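Long-range contact in hypothetical protein (Pseudomonas aeruginosa, PDB 2H9F), which is a PrpF-family protein that probably isomerises methylaconitate: residues P194-D200 with L259-L263. Sequence-based numbering, arbitrary orientation.
Sequences PTGNLVD and LRMGL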
loop_
_atom_site.group_PDB
_atom_site.type_symbol
_atom_site.label_atom_id
_atom_site.label_comp_id
_atom_site.label_asym_id
_atom_site.label_seq_id
_atom_site.Cartn_x
_atom_site.Cartn_y
_atom_site.Cartn_z
ATOM N N PRO A 194 -20.772 26.233 -23.316
ATOM C CA PRO A 194 -20.978 25.787 -24.687
ATOM C C PRO A 194 -22.279 26.250 -25.311
ATOM O O PRO A 194 -22.344 26.353 -26.529
ATOM C CB PRO A 194 -20.937 24.265 -24.588
ATOM C CG PRO A 194 -21.175 23.954 -23.157
ATOM C CD PRO A 194 -20.613 25.105 -22.381
ATOM N N THR A 195 -23.307 26.541 -24.514
ATOM C CA THR A 195 -24.533 27.088 -25.121
ATOM C C THR A 195 -24.410 28.576 -25.392
ATOM O O THR A 195 -25.242 29.131 -26.081
ATOM C CB THR A 195 -25.761 26.879 -24.244
ATOM O OG1 THR A 195 -25.632 27.688 -23.077
ATOM C CG2 THR A 195 -25.865 25.415 -23.848
ATOM N N GLY A 196 -23.385 29.222 -24.854
ATOM C CA GLY A 196 -23.271 30.674 -24.926
ATOM C C GLY A 196 -24.075 31.420 -23.872
ATOM O O GLY A 196 -24.098 32.639 -23.876
ATOM N N ASN A 197 -24.724 30.711 -22.955
ATOM C CA ASN A 197 -25.534 31.366 -21.927
ATOM C C ASN A 197 -25.152 30.894 -20.566
ATOM O O ASN A 197 -24.786 29.727 -20.410
ATOM C CB ASN A 197 -27.012 31.051 -22.136
ATOM C CG ASN A 197 -27.487 31.458 -23.490
ATOM O OD1 ASN A 197 -27.227 32.576 -23.933
ATOM N ND2 ASN A 197 -28.198 30.559 -24.161
ATOM N N LEU A 198 -25.276 31.792 -19.585
ATOM C CA LEU A 198 -24.984 31.486 -18.195
ATOM C C LEU A 198 -26.047 30.622 -17.586
ATOM O O LEU A 198 -25.774 29.859 -16.655
ATOM C CB LEU A 198 -24.888 32.779 -17.389
ATOM C CG LEU A 198 -23.729 33.724 -17.750
ATOM C CD1 LEU A 198 -23.782 34.950 -16.842
ATOM C CD2 LEU A 198 -22.369 33.026 -17.654
ATOM N N VAL A 199 -27.269 30.785 -18.081
ATOM C CA VAL A 199 -28.410 29.964 -17.681
ATOM C C VAL A 199 -29.265 29.701 -18.899
ATOM O O VAL A 199 -29.471 30.599 -19.710
ATOM C CB VAL A 199 -29.253 30.657 -16.597
ATOM C CG1 VAL A 199 -30.340 29.742 -16.117
ATOM C CG2 VAL A 199 -28.363 31.083 -15.448
ATOM N N ASP A 200 -29.734 28.466 -19.030
ATOM C CA ASP A 200 -30.559 28.038 -20.165
ATOM C C ASP A 200 -31.858 27.427 -19.651
ATOM O O ASP A 200 -31.991 27.103 -18.447
ATOM C CB ASP A 200 -29.818 26.971 -20.982
ATOM C CG ASP A 200 -28.665 27.537 -21.840
ATOM O OD1 ASP A 200 -28.926 28.078 -22.953
ATOM O OD2 ASP A 200 -27.488 27.369 -21.419
ATOM N N LEU A 259 -26.816 16.465 -24.343
ATOM C CA LEU A 259 -27.292 16.749 -25.687
ATOM C C LEU A 259 -27.145 18.228 -25.995
ATOM O O LEU A 259 -26.592 18.613 -27.024
ATOM C CB LEU A 259 -28.763 16.347 -25.842
ATOM C CG LEU A 259 -29.005 14.903 -26.282
ATOM C CD1 LEU A 259 -30.396 14.469 -25.880
ATOM C CD2 LEU A 259 -28.777 14.751 -27.787
ATOM N N ARG A 260 -27.652 19.049 -25.090
ATOM C CA ARG A 260 -27.645 20.497 -25.259
ATOM C C ARG A 260 -26.209 21.073 -25.271
ATOM O O ARG A 260 -25.955 22.060 -25.955
ATOM C CB ARG A 260 -28.503 21.122 -24.151
ATOM C CG ARG A 260 -28.644 22.615 -24.198
ATOM C CD ARG A 260 -29.411 23.100 -25.404
ATOM N NE ARG A 260 -29.792 24.503 -25.212
ATOM C CZ ARG A 260 -29.320 25.551 -25.908
ATOM N NH1 ARG A 260 -28.393 25.437 -26.886
ATOM N NH2 ARG A 260 -29.788 26.764 -25.603
HETATM N N MSE A 261 -25.288 20.444 -24.533
HETATM C CA MSE A 261 -23.881 20.853 -24.505
HETATM C C MSE A 261 -23.091 20.350 -25.719
HETATM O O MSE A 261 -21.900 20.691 -25.887
HETATM C CB MSE A 261 -23.204 20.323 -23.242
HETATM C CG MSE A 261 -23.649 21.011 -21.984
HETATM SE SE MSE A 261 -22.893 20.244 -20.439
HETATM C CE MSE A 261 -21.307 21.348 -20.234
ATOM N N GLY A 262 -23.716 19.524 -26.550
ATOM C CA GLY A 262 -23.038 18.982 -27.745
ATOM C C GLY A 262 -22.075 17.832 -27.444
ATOM O O GLY A 262 -21.286 17.431 -28.299
ATOM N N LEU A 263 -22.144 17.283 -26.238
ATOM C CA LEU A 263 -21.270 16.180 -25.827
ATOM C C LEU A 263 -21.713 14.831 -26.405
ATOM O O LEU A 263 -20.906 13.895 -26.497
ATOM C CB LEU A 263 -21.216 16.089 -24.300
ATOM C CG LEU A 263 -20.523 17.259 -23.591
ATOM C CD1 LEU A 263 -20.729 17.167 -22.073
ATOM C CD2 LEU A 263 -19.026 17.302 -23.962
#
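R260 reaches D200 with a single guanidinium nitrogen: NH2 lies 3.1 Å from D200 OD1 in a salt bridge, and the guanidinium and carboxylate planes are turned 68° apart, so this is not a flat, two-pronged pairing. T195 lies across the arginine chain at about a right angle and sets its methyl CG2 over one guanidinium face, near the rim, 4.0 Å from R260 NH1. The loop fixes the carboxylate through two of its own side chains, an example of a salt bridge whose acid is positioned from within its own segment. A chi1 of 68° turns T195 OG1 toward N197 N and D200 while sending CG2 to R260; OG1 accepts from N197 N in an ST turn and donates to the syn lone pair of D200 OD2 at 2.5 Å. N197 ND2 gives an almost straight bond to D200 OD1 from above the carboxylate plane, leaving both carboxylate oxygens gripped. The arginine comes from the C-terminal end of helix 244-260, which closes in a Schellman motif at G262, and the acid from the start of strand 200-204; M214 of strand 208-216 touches D200, R260 and M261. Farther along the loop, P194 CG meets the terminal methyl CE of selenomethionine M261 at 3.9 Å.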